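Local coordinates for penicillin-binding protein activator LpoA (PDB 6DR3) that stimulates, as an outer-membrane lipoprotein, the transpeptidase activity of penicillin-binding protein 1A in peptidoglycan synthesis, represented here by its amino-terminal domain, at residues E169-V181 and G195-G208. Sequence-based numbering, arbitrary orientation.
Sequences ENILQGWLDLQRV and GIADWQKRYPNNPG
Trp199 and Tyr203 lie against Gly174 in an antiparallel helical hairpin of the TPR-like amino-terminal domain, where segments 170-181 and 195-202 of two successive helices run at 164° with their axes 10.1 Å apart at closest approach. Aromatic packing comes first: Gly174 CA sits over the centre of the Tyr203 ring, 3.5 Å from its centroid, an approach that the missing side chain permits. Leu178 CB makes a second CH-pi contact, over the five-membered ring of Trp199, and its methyls spread across the same indole; Tyr203 CB lies over the opposite face. Among polar contacts, Trp199 NE1 donates to Gly174 O (2.8 Å) from above the carbonyl plane, while Leu178 N reaches that oxygen from the other face, so one carbonyl serves both helix and hairpin. Asp177, its CG anti to the backbone N (chi1 -169°), brings OD2 to the edge of the Arg202 guanidinium in a salt bridge, 2.7 Å from NH2. Asp177 OD1 and Tyr203 OH share a water. At the end of the type I turn 203-206, Asn206 OD1 lies over a face of Trp175, which also packs against helix 138-153, 3.3 Å from Trp175 CE2. That same Asn206 OD1 caps the next helix, accepting from Gly208 N at 2.9 Å.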
ATOM      1  N   GLU A 169       6.472 -16.513  -8.103  1.00 41.53           N
ATOM      2  CA  GLU A 169       5.500 -15.874  -7.213  1.00 38.11           C
ATOM      3  C   GLU A 169       5.042 -16.877  -6.154  1.00 36.31           C
ATOM      4  O   GLU A 169       3.897 -17.334  -6.131  1.00 36.72           O
ATOM      5  CB  GLU A 169       4.323 -15.333  -8.019  1.00 39.29           C
ATOM      6  CG  GLU A 169       4.658 -14.133  -8.885  1.00 41.98           C
ATOM      7  CD  GLU A 169       3.459 -13.621  -9.658  1.00 36.55           C
ATOM      8  OE1 GLU A 169       3.016 -14.308 -10.601  1.00 37.87           O
ATOM      9  OE2 GLU A 169       2.949 -12.535  -9.312  1.00 35.27           O
ATOM     10  N   ASN A 170       5.973 -17.214  -5.257  1.00 35.36           N
ATOM     11  CA  ASN A 170       5.685 -18.230  -4.250  1.00 38.30           C
ATOM     12  C   ASN A 170       4.733 -17.713  -3.180  1.00 30.20           C
ATOM     13  O   ASN A 170       3.969 -18.496  -2.605  1.00 29.31           O
ATOM     14  CB  ASN A 170       6.978 -18.726  -3.603  1.00 49.27           C
ATOM     15  CG  ASN A 170       6.803 -20.070  -2.910  1.00 63.32           C
ATOM     16  OD1 ASN A 170       6.087 -20.946  -3.401  1.00 62.60           O
ATOM     17  ND2 ASN A 170       7.447 -20.235  -1.760  1.00 69.82           N
ATOM     18  N   ILE A 171       4.764 -16.413  -2.886  1.00 26.30           N
ATOM     19  CA  ILE A 171       3.834 -15.862  -1.905  1.00 27.50           C
ATOM     20  C   ILE A 171       2.415 -15.872  -2.465  1.00 24.92           C
ATOM     21  O   ILE A 171       1.466 -16.290  -1.790  1.00 23.83           O
ATOM     22  CB  ILE A 171       4.274 -14.451  -1.476  1.00 25.83           C
ATOM     23  CG1 ILE A 171       5.538 -14.548  -0.610  1.00 35.75           C
ATOM     24  CG2 ILE A 171       3.148 -13.732  -0.714  1.00 21.93           C
ATOM     25  CD1 ILE A 171       6.114 -13.209  -0.170  1.00 48.49           C
ATOM     26  N   LEU A 172       2.250 -15.420  -3.709  1.00 24.23           N
ATOM     27  CA  LEU A 172       0.935 -15.471  -4.340  1.00 22.57           C
ATOM     28  C   LEU A 172       0.446 -16.908  -4.458  1.00 21.48           C
ATOM     29  O   LEU A 172      -0.730 -17.193  -4.205  1.00 25.27           O
ATOM     30  CB  LEU A 172       0.985 -14.802  -5.714  1.00 20.16           C
ATOM     31  CG  LEU A 172      -0.322 -14.793  -6.512  1.00 25.46           C
ATOM     32  CD1 LEU A 172      -1.441 -14.116  -5.735  1.00 21.91           C
ATOM     33  CD2 LEU A 172      -0.112 -14.109  -7.854  1.00 31.49           C
ATOM     34  N   GLN A 173       1.333 -17.831  -4.838  1.00 22.18           N
ATOM     35  CA  GLN A 173       0.950 -19.236  -4.892  1.00 24.60           C
ATOM     36  C   GLN A 173       0.460 -19.719  -3.533  1.00 21.05           C
ATOM     37  O   GLN A 173      -0.534 -20.446  -3.446  1.00 21.10           O
ATOM     38  CB  GLN A 173       2.127 -20.089  -5.367  1.00 29.25           C
ATOM     39  CG  GLN A 173       1.767 -21.554  -5.589  1.00 43.18           C
ATOM     40  CD  GLN A 173       2.966 -22.417  -5.928  1.00 52.72           C
ATOM     41  OE1 GLN A 173       4.111 -22.043  -5.672  1.00 57.72           O
ATOM     42  NE2 GLN A 173       2.706 -23.584  -6.509  1.00 56.50           N
ATOM     43  N   GLY A 174       1.149 -19.322  -2.461  1.00 22.20           N
ATOM     44  CA  GLY A 174       0.702 -19.694  -1.129  1.00 20.90           C
ATOM     45  C   GLY A 174      -0.658 -19.118  -0.792  1.00 20.51           C
ATOM     46  O   GLY A 174      -1.494 -19.789  -0.185  1.00 19.80           O
ATOM     47  N   TRP A 175      -0.899 -17.861  -1.179  1.00 17.90           N
ATOM     48  CA  TRP A 175      -2.203 -17.253  -0.941  1.00 18.96           C
ATOM     49  C   TRP A 175      -3.299 -17.994  -1.693  1.00 18.58           C
ATOM     50  O   TRP A 175      -4.378 -18.243  -1.145  1.00 24.50           O
ATOM     51  CB  TRP A 175      -2.185 -15.781  -1.353  1.00 16.66           C
ATOM     52  CG  TRP A 175      -1.630 -14.857  -0.312  1.00 17.86           C
ATOM     53  CD1 TRP A 175      -0.517 -14.072  -0.419  1.00 15.14           C
ATOM     54  CD2 TRP A 175      -2.165 -14.615   0.995  1.00 21.41           C
ATOM     55  NE1 TRP A 175      -0.329 -13.357   0.737  1.00 21.27           N
ATOM     56  CE2 TRP A 175      -1.326 -13.672   1.623  1.00 24.29           C
ATOM     57  CE3 TRP A 175      -3.272 -15.103   1.695  1.00 26.74           C
ATOM     58  CZ2 TRP A 175      -1.558 -13.209   2.916  1.00 23.62           C
ATOM     59  CZ3 TRP A 175      -3.501 -14.642   2.979  1.00 27.62           C
ATOM     60  CH2 TRP A 175      -2.649 -13.706   3.575  1.00 26.73           C
ATOM     61  N   LEU A 176      -3.041 -18.352  -2.953  1.00 22.26           N
ATOM     62  CA  LEU A 176      -4.034 -19.083  -3.730  1.00 24.81           C
ATOM     63  C   LEU A 176      -4.265 -20.478  -3.169  1.00 22.37           C
ATOM     64  O   LEU A 176      -5.366 -21.021  -3.303  1.00 22.04           O
ATOM     65  CB  LEU A 176      -3.599 -19.161  -5.194  1.00 28.03           C
ATOM     66  CG  LEU A 176      -3.512 -17.817  -5.925  1.00 29.55           C
ATOM     67  CD1 LEU A 176      -2.927 -18.007  -7.313  1.00 28.65           C
ATOM     68  CD2 LEU A 176      -4.877 -17.147  -6.008  1.00 31.44           C
ATOM     69  N   ASP A 177      -3.251 -21.074  -2.538  1.00 21.61           N
ATOM     70  CA  ASP A 177      -3.454 -22.363  -1.890  1.00 23.23           C
ATOM     71  C   ASP A 177      -4.392 -22.233  -0.697  1.00 21.95           C
ATOM     72  O   ASP A 177      -5.279 -23.071  -0.504  1.00 21.20           O
ATOM     73  CB  ASP A 177      -2.113 -22.953  -1.456  1.00 28.67           C
ATOM     74  CG  ASP A 177      -2.230 -24.400  -1.029  1.00 29.41           C
ATOM     75  OD1 ASP A 177      -2.190 -25.284  -1.909  1.00 35.35           O
ATOM     76  OD2 ASP A 177      -2.380 -24.653   0.184  1.00 30.38           O
ATOM     77  N   LEU A 178      -4.218 -21.187   0.115  1.00 19.00           N
ATOM     78  CA  LEU A 178      -5.122 -20.976   1.240  1.00 22.38           C
ATOM     79  C   LEU A 178      -6.534 -20.682   0.755  1.00 21.16           C
ATOM     80  O   LEU A 178      -7.515 -21.113   1.372  1.00 23.57           O
ATOM     81  CB  LEU A 178      -4.611 -19.837   2.122  1.00 19.95           C
ATOM     82  CG  LEU A 178      -5.420 -19.534   3.388  1.00 24.21           C
ATOM     83  CD1 LEU A 178      -5.475 -20.744   4.312  1.00 23.41           C
ATOM     84  CD2 LEU A 178      -4.837 -18.335   4.119  1.00 22.74           C
ATOM     85  N   GLN A 179      -6.654 -19.938  -0.347  1.00 23.55           N
ATOM     86  CA  GLN A 179      -7.957 -19.724  -0.969  1.00 29.30           C
ATOM     87  C   GLN A 179      -8.652 -21.053  -1.240  1.00 26.39           C
ATOM     88  O   GLN A 179      -9.838 -21.222  -0.934  1.00 28.95           O
ATOM     89  CB  GLN A 179      -7.781 -18.930  -2.265  1.00 33.20           C
ATOM     90  CG  GLN A 179      -9.078 -18.485  -2.919  1.00 34.09           C
ATOM     91  CD  GLN A 179      -8.844 -17.839  -4.273  1.00 34.20           C
ATOM     92  OE1 GLN A 179      -8.071 -18.343  -5.088  1.00 34.10           O
ATOM     93  NE2 GLN A 179      -9.502 -16.712  -4.515  1.00 29.93           N
ATOM     94  N   ARG A 180      -7.921 -22.013  -1.815  1.00 27.03           N
ATOM     95  CA  ARG A 180      -8.505 -23.321  -2.099  1.00 32.12           C
ATOM     96  C   ARG A 180      -8.885 -24.048  -0.817  1.00 26.90           C
ATOM     97  O   ARG A 180      -9.941 -24.686  -0.746  1.00 27.49           O
ATOM     98  CB  ARG A 180      -7.531 -24.165  -2.921  1.00 42.63           C
ATOM     99  CG  ARG A 180      -7.564 -23.880  -4.412  1.00 57.86           C
ATOM    100  CD  ARG A 180      -7.916 -25.131  -5.203  1.00 72.35           C
ATOM    101  NE  ARG A 180      -9.214 -25.680  -4.816  1.00 85.74           N
ATOM    102  CZ  ARG A 180      -9.715 -26.821  -5.281  1.00 97.18           C
ATOM    103  NH1 ARG A 180      -9.031 -27.547  -6.156  1.00101.05           N
ATOM    104  NH2 ARG A 180     -10.905 -27.239  -4.870  1.00100.61           N
ATOM    105  N   VAL A 181      -8.030 -23.978   0.206  1.00 23.92           N
ATOM    106  CA  VAL A 181      -8.389 -24.532   1.508  1.00 26.72           C
ATOM    107  C   VAL A 181      -9.723 -23.964   1.962  1.00 29.47           C
ATOM    108  O   VAL A 181     -10.563 -24.676   2.529  1.00 22.30           O
ATOM    109  CB  VAL A 181      -7.272 -24.253   2.534  1.00 30.79           C
ATOM    110  CG1 VAL A 181      -7.703 -24.661   3.941  1.00 29.74           C
ATOM    111  CG2 VAL A 181      -5.996 -24.983   2.138  1.00 32.67           C
ATOM    112  N   GLY A 195      -7.116 -27.309   8.361  1.00 24.16           N
ATOM    113  CA  GLY A 195      -6.577 -26.990   7.049  1.00 27.25           C
ATOM    114  C   GLY A 195      -5.707 -25.749   7.070  1.00 25.00           C
ATOM    115  O   GLY A 195      -4.694 -25.676   6.369  1.00 25.65           O
ATOM    116  N   ILE A 196      -6.085 -24.755   7.877  1.00 24.52           N
ATOM    117  CA  ILE A 196      -5.264 -23.557   8.019  1.00 24.70           C
ATOM    118  C   ILE A 196      -3.945 -23.895   8.701  1.00 26.21           C
ATOM    119  O   ILE A 196      -2.881 -23.405   8.304  1.00 28.34           O
ATOM    120  CB  ILE A 196      -6.037 -22.467   8.787  1.00 25.06           C
ATOM    121  CG1 ILE A 196      -7.207 -21.956   7.947  1.00 24.43           C
ATOM    122  CG2 ILE A 196      -5.114 -21.304   9.161  1.00 25.89           C
ATOM    123  CD1 ILE A 196      -8.205 -21.117   8.727  1.00 27.07           C
ATOM    124  N   ALA A 197      -3.993 -24.733   9.739  1.00 26.37           N
ATOM    125  CA  ALA A 197      -2.767 -25.110  10.433  1.00 25.20           C
ATOM    126  C   ALA A 197      -1.812 -25.842   9.500  1.00 30.74           C
ATOM    127  O   ALA A 197      -0.598 -25.602   9.531  1.00 32.71           O
ATOM    128  CB  ALA A 197      -3.097 -25.973  11.650  1.00 29.31           C
ATOM    129  N   ASP A 198      -2.338 -26.736   8.660  1.00 24.32           N
ATOM    130  CA  ASP A 198      -1.484 -27.432   7.703  1.00 22.63           C
ATOM    131  C   ASP A 198      -0.946 -26.471   6.650  1.00 21.64           C
ATOM    132  O   ASP A 198       0.218 -26.574   6.245  1.00 22.21           O
ATOM    133  CB  ASP A 198      -2.250 -28.578   7.044  1.00 24.79           C
ATOM    134  CG  ASP A 198      -2.501 -29.739   7.995  1.00 23.96           C
ATOM    135  OD1 ASP A 198      -1.779 -29.856   9.008  1.00 25.08           O
ATOM    136  OD2 ASP A 198      -3.419 -30.539   7.718  1.00 24.11           O
ATOM    137  N   TRP A 199      -1.773 -25.523   6.199  1.00 21.21           N
ATOM    138  CA  TRP A 199      -1.297 -24.529   5.242  1.00 23.98           C
ATOM    139  C   TRP A 199      -0.146 -23.720   5.824  1.00 24.30           C
ATOM    140  O   TRP A 199       0.841 -23.443   5.132  1.00 20.90           O
ATOM    141  CB  TRP A 199      -2.441 -23.601   4.826  1.00 22.20           C
ATOM    142  CG  TRP A 199      -1.983 -22.448   3.987  1.00 26.52           C
ATOM    143  CD1 TRP A 199      -1.753 -22.454   2.644  1.00 26.69           C
ATOM    144  CD2 TRP A 199      -1.690 -21.119   4.440  1.00 26.12           C
ATOM    145  NE1 TRP A 199      -1.337 -21.211   2.229  1.00 25.57           N
ATOM    146  CE2 TRP A 199      -1.289 -20.375   3.313  1.00 28.92           C
ATOM    147  CE3 TRP A 199      -1.729 -20.489   5.686  1.00 25.68           C
ATOM    148  CZ2 TRP A 199      -0.933 -19.030   3.394  1.00 28.59           C
ATOM    149  CZ3 TRP A 199      -1.373 -19.151   5.766  1.00 28.75           C
ATOM    150  CH2 TRP A 199      -0.981 -18.438   4.627  1.00 29.10           C
ATOM    151  N   GLN A 200      -0.256 -23.331   7.094  1.00 28.59           N
ATOM    152  CA  GLN A 200       0.815 -22.574   7.733  1.00 27.67           C
ATOM    153  C   GLN A 200       2.130 -23.338   7.677  1.00 29.36           C
ATOM    154  O   GLN A 200       3.200 -22.738   7.528  1.00 29.50           O
ATOM    155  CB  GLN A 200       0.435 -22.253   9.179  1.00 26.81           C
ATOM    156  CG  GLN A 200      -0.687 -21.225   9.304  1.00 26.30           C
ATOM    157  CD  GLN A 200      -1.102 -20.971  10.743  1.00 29.24           C
ATOM    158  OE1 GLN A 200      -1.603 -21.865  11.426  1.00 31.50           O
ATOM    159  NE2 GLN A 200      -0.897 -19.746  11.208  1.00 31.57           N
ATOM    160  N   LYS A 201       2.070 -24.665   7.782  1.00 24.95           N
ATOM    161  CA  LYS A 201       3.268 -25.486   7.680  1.00 26.47           C
ATOM    162  C   LYS A 201       3.651 -25.773   6.233  1.00 29.73           C
ATOM    163  O   LYS A 201       4.779 -26.207   5.981  1.00 33.67           O
ATOM    164  CB  LYS A 201       3.066 -26.799   8.440  1.00 32.26           C
ATOM    165  CG  LYS A 201       3.125 -26.631   9.949  1.00 41.28           C
ATOM    166  CD  LYS A 201       2.517 -27.815  10.685  1.00 53.70           C
ATOM    167  CE  LYS A 201       2.776 -27.716  12.182  1.00 66.82           C
ATOM    168  NZ  LYS A 201       1.945 -28.667  12.974  1.00 74.37           N
ATOM    169  N   ARG A 202       2.740 -25.544   5.284  1.00 33.33           N
ATOM    170  CA  ARG A 202       3.083 -25.660   3.871  1.00 34.71           C
ATOM    171  C   ARG A 202       3.825 -24.426   3.376  1.00 31.56           C
ATOM    172  O   ARG A 202       4.804 -24.545   2.632  1.00 30.21           O
ATOM    173  CB  ARG A 202       1.821 -25.866   3.031  1.00 35.90           C
ATOM    174  CG  ARG A 202       1.392 -27.306   2.867  1.00 41.95           C
ATOM    175  CD  ARG A 202       0.544 -27.466   1.612  1.00 38.17           C
ATOM    176  NE  ARG A 202      -0.690 -26.691   1.658  1.00 28.12           N
ATOM    177  CZ  ARG A 202      -1.762 -27.022   2.373  1.00 26.15           C
ATOM    178  NH1 ARG A 202      -1.759 -28.114   3.127  1.00 25.12           N
ATOM    179  NH2 ARG A 202      -2.841 -26.253   2.339  1.00 25.20           N
ATOM    180  N   TYR A 203       3.369 -23.241   3.774  1.00 26.32           N
ATOM    181  CA  TYR A 203       3.941 -21.972   3.329  1.00 24.97           C
ATOM    182  C   TYR A 203       4.298 -21.149   4.560  1.00 27.74           C
ATOM    183  O   TYR A 203       3.700 -20.098   4.819  1.00 28.77           O
ATOM    184  CB  TYR A 203       2.968 -21.226   2.418  1.00 23.25           C
ATOM    185  CG  TYR A 203       2.671 -21.948   1.119  1.00 22.05           C
ATOM    186  CD1 TYR A 203       3.517 -21.826   0.024  1.00 22.72           C
ATOM    187  CD2 TYR A 203       1.544 -22.750   0.989  1.00 28.27           C
ATOM    188  CE1 TYR A 203       3.251 -22.483  -1.162  1.00 25.44           C
ATOM    189  CE2 TYR A 203       1.271 -23.412  -0.197  1.00 28.21           C
ATOM    190  CZ  TYR A 203       2.128 -23.274  -1.268  1.00 30.96           C
ATOM    191  OH  TYR A 203       1.863 -23.926  -2.451  1.00 37.37           O
ATOM    192  N   PRO A 204       5.275 -21.604   5.346  1.00 31.51           N
ATOM    193  CA  PRO A 204       5.612 -20.886   6.586  1.00 37.16           C
ATOM    194  C   PRO A 204       6.155 -19.486   6.356  1.00 38.65           C
ATOM    195  O   PRO A 204       6.140 -18.674   7.290  1.00 38.57           O
ATOM    196  CB  PRO A 204       6.660 -21.794   7.242  1.00 34.02           C
ATOM    197  CG  PRO A 204       7.258 -22.559   6.107  1.00 28.68           C
ATOM    198  CD  PRO A 204       6.138 -22.780   5.137  1.00 30.62           C
ATOM    199  N   ASN A 205       6.638 -19.175   5.153  1.00 42.91           N
ATOM    200  CA  ASN A 205       7.136 -17.838   4.858  1.00 51.04           C
ATOM    201  C   ASN A 205       6.033 -16.870   4.455  1.00 43.32           C
ATOM    202  O   ASN A 205       6.274 -15.658   4.432  1.00 42.90           O
ATOM    203  CB  ASN A 205       8.183 -17.900   3.742  1.00 63.37           C
ATOM    204  CG  ASN A 205       8.870 -16.565   3.515  1.00 74.42           C
ATOM    205  OD1 ASN A 205       9.087 -15.798   4.454  1.00 72.05           O
ATOM    206  ND2 ASN A 205       9.208 -16.276   2.263  1.00 80.34           N
ATOM    207  N   ASN A 206       4.842 -17.362   4.138  1.00 32.12           N
ATOM    208  CA  ASN A 206       3.768 -16.481   3.707  1.00 28.25           C
ATOM    209  C   ASN A 206       3.405 -15.524   4.836  1.00 29.76           C
ATOM    210  O   ASN A 206       3.260 -15.960   5.990  1.00 25.86           O
ATOM    211  CB  ASN A 206       2.546 -17.300   3.289  1.00 26.13           C
ATOM    212  CG  ASN A 206       1.490 -16.458   2.601  1.00 25.48           C
ATOM    213  OD1 ASN A 206       0.716 -15.754   3.252  1.00 24.51           O
ATOM    214  ND2 ASN A 206       1.451 -16.530   1.275  1.00 27.12           N
ATOM    215  N   PRO A 207       3.250 -14.221   4.565  1.00 30.73           N
ATOM    216  CA  PRO A 207       2.884 -13.291   5.645  1.00 33.67           C
ATOM    217  C   PRO A 207       1.631 -13.702   6.395  1.00 32.20           C
ATOM    218  O   PRO A 207       1.543 -13.481   7.609  1.00 28.03           O
ATOM    219  CB  PRO A 207       2.691 -11.958   4.907  1.00 33.91           C
ATOM    220  CG  PRO A 207       3.538 -12.075   3.693  1.00 33.23           C
ATOM    221  CD  PRO A 207       3.456 -13.519   3.284  1.00 32.93           C
ATOM    222  N   GLY A 208       0.654 -14.297   5.707  1.00 27.64           N
ATOM    223  CA  GLY A 208      -0.557 -14.755   6.365  1.00 32.46           C
ATOM    224  C   GLY A 208      -0.358 -15.971   7.244  1.00 28.86           C
ATOM    225  O   GLY A 208      -1.204 -16.245   8.100  1.00 29.39           O
TER
HETATM  226  O   HOH W   1       3.659 -18.434   0.282  1.00 27.68           O
HETATM  227  O   HOH W   2      -0.113 -25.231  -3.515  1.00 41.22           O